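Local coordinates for ribosome hibernation protein YHBH (Vibrio cholerae serotype O1, PDB 4HEI) that probably inhibits translation in stationary phase by binding the small ribosomal subunit, in association with 100S ribosome dimers, at residues A[52-65]-A[77-89]. Sequence-based numbering, arbitrary orientation.
Sequences ATLHVNQAEIHAHA and LVDKLVRQLNKHK. With 3CO (cobalt (III) ion), chain C; 3CO (cobalt (III) ion), chain D.
I61 packs its CG2 methyl against L81 CD2 (3.7 Å) and Q84 CB, while its CG1 rests on L85 CD2, at the centre of the layer between the C-terminal helix and the last β-hairpin of the β-α-β-β-β-α fold. The helix runs nearly antiparallel to edge strand 59-65, their axes 7.6 Å apart at closest. L81 is shared between the strands: CD1 meets A52 CB and CD2 meets A63 CB as well as I61. L77 likewise forks, sending CD2 to A52 CB (3.6 Å) and CD1 beside the A63 carbonyl and CB. Deeper in, L54 lies roughly perpendicular to L85, their CD1 atoms 3.8 Å apart, and F24 of helix 14-27 packs on both L54 and L81.

Along the outer margin, two polar side chains grip carbonyls of the edge strand. K80, extended beyond CG, passes A65 to bond H64 O through NZ (2.7 Å), in the carbonyl plane. Q84 NE2 reaches H62 O (3.1 Å) from above the carbonyl plane, and a water links Q84 OE1 to E60 O. H62 and H64 direct their imidazoles to the other side of the sheet, where both NE2 atoms bind one cobalt(III) ion, which takes a further ligand from elsewhere. Near the type II turn V56-A59, V56 CG2 makes a CH-pi contact over one face of the H88 ring, offset toward the rim, and A59 CB approaches H88 NE2 obliquely at 3.4 Å.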
ATOM      1  N   ALA A  52       2.298  -1.035  -4.061  1.00 13.55           N
ATOM      2  CA  ALA A  52       2.384   0.297  -3.473  1.00 15.42           C
ATOM      3  C   ALA A  52       3.787   0.886  -3.525  1.00 16.15           C
ATOM      4  O   ALA A  52       4.794   0.175  -3.390  1.00 16.26           O
ATOM      5  CB  ALA A  52       1.889   0.277  -2.019  1.00 16.14           C
ATOM      6  N   THR A  53       3.842   2.196  -3.736  1.00 16.05           N
ATOM      7  CA  THR A  53       5.091   2.930  -3.755  1.00 15.39           C
ATOM      8  C   THR A  53       4.854   4.137  -2.868  1.00 15.74           C
ATOM      9  O   THR A  53       3.931   4.921  -3.113  1.00 15.21           O
ATOM     10  CB  THR A  53       5.467   3.429  -5.172  1.00 13.98           C
ATOM     11  OG1 THR A  53       5.515   2.320  -6.078  1.00 14.42           O
ATOM     12  CG2 THR A  53       6.837   4.099  -5.149  1.00 17.23           C
ATOM     13  N   LEU A  54       5.655   4.260  -1.822  1.00 16.69           N
ATOM     14  CA  LEU A  54       5.536   5.385  -0.910  1.00 17.44           C
ATOM     15  C   LEU A  54       6.750   6.288  -1.106  1.00 18.53           C
ATOM     16  O   LEU A  54       7.896   5.830  -1.070  1.00 18.95           O
ATOM     17  CB  LEU A  54       5.494   4.904   0.542  1.00 20.89           C
ATOM     18  CG  LEU A  54       4.575   3.748   0.952  1.00 23.57           C
ATOM     19  CD1 LEU A  54       4.506   3.690   2.477  1.00 23.26           C
ATOM     20  CD2 LEU A  54       3.194   3.925   0.365  1.00 24.43           C
ATOM     21  N   HIS A  55       6.493   7.566  -1.336  1.00 16.89           N
ATOM     22  CA  HIS A  55       7.563   8.530  -1.525  1.00 20.07           C
ATOM     23  C   HIS A  55       7.717   9.287  -0.216  1.00 20.47           C
ATOM     24  O   HIS A  55       6.870  10.103   0.150  1.00 22.23           O
ATOM     25  CB  HIS A  55       7.202   9.457  -2.678  1.00 15.89           C
ATOM     26  CG  HIS A  55       6.986   8.736  -3.978  1.00 19.27           C
ATOM     27  ND1 HIS A  55       7.963   8.631  -4.946  1.00 16.08           N
ATOM     28  CD2 HIS A  55       5.920   8.041  -4.442  1.00 17.47           C
ATOM     29  CE1 HIS A  55       7.508   7.900  -5.950  1.00 18.65           C
ATOM     30  NE2 HIS A  55       6.271   7.529  -5.668  1.00 21.06           N
ATOM     31  N   VAL A  56       8.800   8.985   0.490  1.00 22.12           N
ATOM     32  CA  VAL A  56       9.091   9.597   1.780  1.00 27.35           C
ATOM     33  C   VAL A  56      10.309  10.504   1.657  1.00 30.10           C
ATOM     34  O   VAL A  56      10.957  10.550   0.611  1.00 30.44           O
ATOM     35  CB  VAL A  56       9.371   8.513   2.846  1.00 26.98           C
ATOM     36  CG1 VAL A  56       8.196   7.549   2.933  1.00 27.28           C
ATOM     37  CG2 VAL A  56      10.641   7.753   2.495  1.00 28.16           C
ATOM     38  N   ASN A  57      10.623  11.228   2.725  1.00 33.59           N
ATOM     39  CA  ASN A  57      11.765  12.130   2.696  1.00 36.48           C
ATOM     40  C   ASN A  57      13.073  11.452   2.292  1.00 36.74           C
ATOM     41  O   ASN A  57      13.616  10.619   3.020  1.00 36.75           O
ATOM     42  CB  ASN A  57      11.918  12.826   4.052  1.00 40.32           C
ATOM     43  CG  ASN A  57      11.001  14.035   4.191  1.00 43.00           C
ATOM     44  OD1 ASN A  57       9.790  13.939   3.985  1.00 46.01           O
ATOM     45  ND2 ASN A  57      11.580  15.179   4.540  1.00 44.72           N
ATOM     46  N   GLN A  58      13.554  11.809   1.106  1.00 37.09           N
ATOM     47  CA  GLN A  58      14.802  11.287   0.560  1.00 37.91           C
ATOM     48  C   GLN A  58      14.825   9.784   0.287  1.00 35.74           C
ATOM     49  O   GLN A  58      15.893   9.172   0.296  1.00 36.13           O
ATOM     50  CB  GLN A  58      15.964  11.644   1.490  1.00 42.06           C
ATOM     51  CG  GLN A  58      16.094  13.129   1.768  1.00 47.03           C
ATOM     52  CD  GLN A  58      17.210  13.439   2.743  1.00 50.18           C
ATOM     53  OE1 GLN A  58      17.253  12.894   3.848  1.00 52.92           O
ATOM     54  NE2 GLN A  58      18.119  14.323   2.343  1.00 51.70           N
ATOM     55  N   ALA A  59      13.664   9.183   0.040  1.00 31.37           N
ATOM     56  CA  ALA A  59      13.633   7.755  -0.245  1.00 26.83           C
ATOM     57  C   ALA A  59      12.286   7.241  -0.737  1.00 23.56           C
ATOM     58  O   ALA A  59      11.283   7.944  -0.702  1.00 21.91           O
ATOM     59  CB  ALA A  59      14.062   6.973   0.991  1.00 28.72           C
ATOM     60  N   GLU A  60      12.297   6.002  -1.210  1.00 19.99           N
ATOM     61  CA  GLU A  60      11.100   5.339  -1.695  1.00 21.20           C
ATOM     62  C   GLU A  60      10.974   4.000  -1.021  1.00 19.83           C
ATOM     63  O   GLU A  60      11.970   3.324  -0.764  1.00 21.46           O
ATOM     64  CB  GLU A  60      11.163   5.083  -3.198  1.00 21.50           C
ATOM     65  CG  GLU A  60      10.746   6.226  -4.069  1.00 24.36           C
ATOM     66  CD  GLU A  60      10.778   5.828  -5.530  1.00 22.89           C
ATOM     67  OE1 GLU A  60      11.790   5.241  -5.956  1.00 25.40           O
ATOM     68  OE2 GLU A  60       9.797   6.095  -6.247  1.00 25.86           O
ATOM     69  N   ILE A  61       9.734   3.624  -0.755  1.00 18.36           N
ATOM     70  CA  ILE A  61       9.407   2.353  -0.149  1.00 18.09           C
ATOM     71  C   ILE A  61       8.483   1.704  -1.169  1.00 17.77           C
ATOM     72  O   ILE A  61       7.471   2.297  -1.575  1.00 18.69           O
ATOM     73  CB  ILE A  61       8.663   2.538   1.190  1.00 20.79           C
ATOM     74  CG1 ILE A  61       9.568   3.274   2.184  1.00 25.13           C
ATOM     75  CG2 ILE A  61       8.232   1.184   1.745  1.00 17.05           C
ATOM     76  CD1 ILE A  61      10.853   2.541   2.500  1.00 28.15           C
ATOM     77  N   HIS A  62       8.843   0.502  -1.600  1.00 16.43           N
ATOM     78  CA  HIS A  62       8.050  -0.201  -2.596  1.00 14.98           C
ATOM     79  C   HIS A  62       7.884  -1.668  -2.237  1.00 15.88           C
ATOM     80  O   HIS A  62       8.806  -2.302  -1.716  1.00 16.30           O
ATOM     81  CB  HIS A  62       8.712  -0.050  -3.984  1.00 15.37           C
ATOM     82  CG  HIS A  62       8.144  -0.951  -5.041  1.00 14.90           C
ATOM     83  ND1 HIS A  62       8.580  -2.245  -5.228  1.00 18.09           N
ATOM     84  CD2 HIS A  62       7.163  -0.752  -5.954  1.00 15.52           C
ATOM     85  CE1 HIS A  62       7.892  -2.805  -6.207  1.00 16.24           C
ATOM     86  NE2 HIS A  62       7.025  -1.921  -6.666  1.00 14.65           N
ATOM     87  N   ALA A  63       6.691  -2.186  -2.491  1.00 16.26           N
ATOM     88  CA  ALA A  63       6.404  -3.586  -2.233  1.00 17.16           C
ATOM     89  C   ALA A  63       5.129  -4.045  -2.921  1.00 15.96           C
ATOM     90  O   ALA A  63       4.266  -3.237  -3.256  1.00 14.67           O
ATOM     91  CB  ALA A  63       6.293  -3.821  -0.733  1.00 18.32           C
ATOM     92  N   HIS A  64       5.038  -5.352  -3.136  1.00 16.36           N
ATOM     93  CA  HIS A  64       3.876  -5.989  -3.735  1.00 15.69           C
ATOM     94  C   HIS A  64       3.527  -7.142  -2.801  1.00 16.37           C
ATOM     95  O   HIS A  64       4.397  -7.659  -2.094  1.00 17.38           O
ATOM     96  CB  HIS A  64       4.191  -6.617  -5.097  1.00 14.53           C
ATOM     97  CG  HIS A  64       4.499  -5.635  -6.183  1.00 18.20           C
ATOM     98  ND1 HIS A  64       4.602  -6.011  -7.504  1.00 17.79           N
ATOM     99  CD2 HIS A  64       4.744  -4.303  -6.150  1.00 17.64           C
ATOM    100  CE1 HIS A  64       4.899  -4.955  -8.238  1.00 17.84           C
ATOM    101  NE2 HIS A  64       4.991  -3.906  -7.440  1.00 19.04           N
ATOM    102  N   ALA A  65       2.267  -7.554  -2.828  1.00 18.35           N
ATOM    103  CA  ALA A  65       1.797  -8.685  -2.034  1.00 19.01           C
ATOM    104  C   ALA A  65       0.629  -9.284  -2.809  1.00 20.91           C
ATOM    105  O   ALA A  65      -0.118  -8.559  -3.471  1.00 19.94           O
ATOM    106  CB  ALA A  65       1.344  -8.219  -0.645  1.00 17.88           C
ATOM    107  N   LEU A  77       0.449  -6.488   2.083  1.00 19.89           N
ATOM    108  CA  LEU A  77       1.232  -5.400   1.505  1.00 18.67           C
ATOM    109  C   LEU A  77       1.629  -4.406   2.587  1.00 19.92           C
ATOM    110  O   LEU A  77       2.786  -4.022   2.688  1.00 17.88           O
ATOM    111  CB  LEU A  77       0.428  -4.669   0.422  1.00 19.12           C
ATOM    112  CG  LEU A  77       1.028  -3.354  -0.097  1.00 18.22           C
ATOM    113  CD1 LEU A  77       2.411  -3.608  -0.692  1.00 18.84           C
ATOM    114  CD2 LEU A  77       0.098  -2.748  -1.150  1.00 19.38           C
ATOM    115  N   VAL A  78       0.657  -3.980   3.389  1.00 19.58           N
ATOM    116  CA  VAL A  78       0.936  -3.022   4.446  1.00 22.07           C
ATOM    117  C   VAL A  78       1.977  -3.556   5.427  1.00 23.39           C
ATOM    118  O   VAL A  78       2.862  -2.817   5.858  1.00 22.88           O
ATOM    119  CB  VAL A  78      -0.354  -2.632   5.191  1.00 24.82           C
ATOM    120  CG1 VAL A  78      -0.030  -1.752   6.392  1.00 24.04           C
ATOM    121  CG2 VAL A  78      -1.271  -1.893   4.232  1.00 21.99           C
ATOM    122  N   ASP A  79       1.884  -4.834   5.774  1.00 25.01           N
ATOM    123  CA  ASP A  79       2.866  -5.409   6.682  1.00 27.03           C
ATOM    124  C   ASP A  79       4.269  -5.296   6.092  1.00 26.75           C
ATOM    125  O   ASP A  79       5.227  -5.042   6.819  1.00 26.83           O
ATOM    126  CB  ASP A  79       2.541  -6.873   6.996  1.00 28.86           C
ATOM    127  CG  ASP A  79       1.410  -7.015   8.003  1.00 32.31           C
ATOM    128  OD1 ASP A  79       1.360  -6.204   8.947  1.00 34.62           O
ATOM    129  OD2 ASP A  79       0.578  -7.937   7.863  1.00 35.29           O
ATOM    130  N   LYS A  80       4.391  -5.469   4.777  1.00 25.66           N
ATOM    131  CA  LYS A  80       5.696  -5.356   4.125  1.00 25.09           C
ATOM    132  C   LYS A  80       6.177  -3.904   4.140  1.00 22.85           C
ATOM    133  O   LYS A  80       7.353  -3.632   4.380  1.00 23.54           O
ATOM    134  CB  LYS A  80       5.629  -5.846   2.675  1.00 25.10           C
ATOM    135  CG  LYS A  80       5.338  -7.327   2.509  1.00 27.73           C
ATOM    136  CD  LYS A  80       5.509  -7.746   1.052  1.00 28.42           C
ATOM    137  CE  LYS A  80       5.155  -9.209   0.847  1.00 29.80           C
ATOM    138  NZ  LYS A  80       5.412  -9.637  -0.559  1.00 31.35           N
ATOM    139  N   LEU A  81       5.262  -2.973   3.880  1.00 22.17           N
ATOM    140  CA  LEU A  81       5.604  -1.554   3.869  1.00 22.17           C
ATOM    141  C   LEU A  81       6.038  -1.089   5.257  1.00 21.53           C
ATOM    142  O   LEU A  81       7.007  -0.351   5.395  1.00 22.44           O
ATOM    143  CB  LEU A  81       4.402  -0.721   3.402  1.00 20.99           C
ATOM    144  CG  LEU A  81       3.915  -0.950   1.967  1.00 18.72           C
ATOM    145  CD1 LEU A  81       2.655  -0.129   1.730  1.00 20.95           C
ATOM    146  CD2 LEU A  81       5.007  -0.547   0.982  1.00 20.64           C
ATOM    147  N   VAL A  82       5.317  -1.531   6.284  1.00 23.61           N
ATOM    148  CA  VAL A  82       5.646  -1.157   7.658  1.00 25.03           C
ATOM    149  C   VAL A  82       7.055  -1.623   8.025  1.00 25.32           C
ATOM    150  O   VAL A  82       7.811  -0.875   8.648  1.00 25.64           O
ATOM    151  CB  VAL A  82       4.629  -1.754   8.667  1.00 26.82           C
ATOM    152  CG1 VAL A  82       5.079  -1.475  10.100  1.00 27.72           C
ATOM    153  CG2 VAL A  82       3.258  -1.150   8.435  1.00 28.30           C
ATOM    154  N   ARG A  83       7.417  -2.847   7.640  1.00 26.19           N
ATOM    155  CA  ARG A  83       8.755  -3.370   7.930  1.00 27.27           C
ATOM    156  C   ARG A  83       9.796  -2.461   7.299  1.00 27.95           C
ATOM    157  O   ARG A  83      10.770  -2.066   7.942  1.00 27.54           O
ATOM    158  CB  ARG A  83       8.946  -4.782   7.363  1.00 30.36           C
ATOM    159  CG  ARG A  83       8.043  -5.845   7.952  1.00 35.89           C
ATOM    160  CD  ARG A  83       8.651  -7.236   7.767  1.00 39.64           C
ATOM    161  NE  ARG A  83       7.747  -8.283   8.229  1.00 44.27           N
ATOM    162  CZ  ARG A  83       6.726  -8.762   7.522  1.00 45.62           C
ATOM    163  NH1 ARG A  83       6.477  -8.292   6.307  1.00 45.85           N
ATOM    164  NH2 ARG A  83       5.944  -9.700   8.039  1.00 46.42           N
ATOM    165  N   GLN A  84       9.594  -2.130   6.029  1.00 25.67           N
ATOM    166  CA  GLN A  84      10.532  -1.268   5.326  1.00 27.16           C
ATOM    167  C   GLN A  84      10.555   0.151   5.891  1.00 26.29           C
ATOM    168  O   GLN A  84      11.606   0.786   5.936  1.00 27.17           O
ATOM    169  CB  GLN A  84      10.200  -1.232   3.836  1.00 28.27           C
ATOM    170  CG  GLN A  84      10.377  -2.568   3.140  1.00 34.08           C
ATOM    171  CD  GLN A  84      10.113  -2.483   1.651  1.00 35.46           C
ATOM    172  OE1 GLN A  84      10.762  -1.720   0.933  1.00 38.90           O
ATOM    173  NE2 GLN A  84       9.154  -3.267   1.179  1.00 36.53           N
ATOM    174  N   LEU A  85       9.394   0.651   6.307  1.00 25.31           N
ATOM    175  CA  LEU A  85       9.313   1.992   6.880  1.00 27.03           C
ATOM    176  C   LEU A  85      10.045   2.068   8.219  1.00 29.46           C
ATOM    177  O   LEU A  85      10.694   3.072   8.525  1.00 29.58           O
ATOM    178  CB  LEU A  85       7.849   2.402   7.060  1.00 25.41           C
ATOM    179  CG  LEU A  85       7.138   2.872   5.785  1.00 25.89           C
ATOM    180  CD1 LEU A  85       5.628   2.920   6.030  1.00 23.76           C
ATOM    181  CD2 LEU A  85       7.667   4.240   5.371  1.00 25.23           C
ATOM    182  N   ASN A  86       9.939   1.008   9.015  1.00 31.53           N
ATOM    183  CA  ASN A  86      10.615   0.965  10.306  1.00 34.26           C
ATOM    184  C   ASN A  86      12.123   0.977  10.093  1.00 37.36           C
ATOM    185  O   ASN A  86      12.846   1.701  10.775  1.00 37.19           O
ATOM    186  CB  ASN A  86      10.183  -0.277  11.085  1.00 32.90           C
ATOM    187  CG  ASN A  86       8.876  -0.070  11.818  1.00 33.26           C
ATOM    188  OD1 ASN A  86       8.107  -1.008  12.021  1.00 35.57           O
ATOM    189  ND2 ASN A  86       8.624   1.168  12.233  1.00 32.96           N
ATOM    190  N   LYS A  87      12.592   0.217   9.108  1.00 40.54           N
ATOM    191  CA  LYS A  87      14.019   0.181   8.805  1.00 44.72           C
ATOM    192  C   LYS A  87      14.473   1.560   8.326  1.00 46.92           C
ATOM    193  O   LYS A  87      15.476   2.093   8.797  1.00 47.46           O
ATOM    194  CB  LYS A  87      14.307  -0.870   7.728  1.00 45.79           C
ATOM    195  CG  LYS A  87      13.923  -2.282   8.135  1.00 48.17           C
ATOM    196  CD  LYS A  87      14.269  -3.297   7.053  1.00 51.11           C
ATOM    197  CE  LYS A  87      13.874  -4.708   7.479  1.00 53.81           C
ATOM    198  NZ  LYS A  87      14.200  -5.740   6.449  1.00 55.49           N
ATOM    199  N   HIS A  88      13.727   2.143   7.395  1.00 48.93           N
ATOM    200  CA  HIS A  88      14.072   3.464   6.880  1.00 51.39           C
ATOM    201  C   HIS A  88      13.979   4.533   7.967  1.00 52.90           C
ATOM    202  O   HIS A  88      14.725   5.512   7.953  1.00 52.49           O
ATOM    203  CB  HIS A  88      13.154   3.839   5.716  1.00 52.38           C
ATOM    204  CG  HIS A  88      13.282   5.268   5.291  1.00 53.14           C
ATOM    205  ND1 HIS A  88      12.737   6.309   6.011  1.00 53.65           N
ATOM    206  CD2 HIS A  88      13.931   5.833   4.246  1.00 53.21           C
ATOM    207  CE1 HIS A  88      13.045   7.454   5.428  1.00 53.46           C
ATOM    208  NE2 HIS A  88      13.770   7.193   4.356  1.00 53.89           N
ATOM    209  N   LYS A  89      13.051   4.348   8.899  1.00 54.91           N
ATOM    210  CA  LYS A  89      12.881   5.299   9.987  1.00 57.04           C
ATOM    211  C   LYS A  89      14.096   5.188  10.896  1.00 58.73           C
ATOM    212  O   LYS A  89      14.532   6.170  11.497  1.00 58.63           O
ATOM    213  CB  LYS A  89      11.607   4.986  10.774  1.00 56.84           C
ATOM    214  CG  LYS A  89      11.279   6.005  11.851  1.00 57.51           C
ATOM    215  CD  LYS A  89       9.969   5.668  12.546  1.00 58.40           C
ATOM    216  CE  LYS A  89       9.626   6.698  13.612  1.00 58.43           C
ATOM    217  NZ  LYS A  89       8.343   6.374  14.296  1.00 58.89           N
TER
HETATM  218 CO   3CO C 102       5.571  -2.210  -8.115  1.00 14.78          CO
HETATM  219 CO   3CO D 101       9.516   9.771  -5.538  1.00 18.73          CO
HETATM  220  O   HOH W   1      12.480   0.464  -0.377  1.00 75.43           O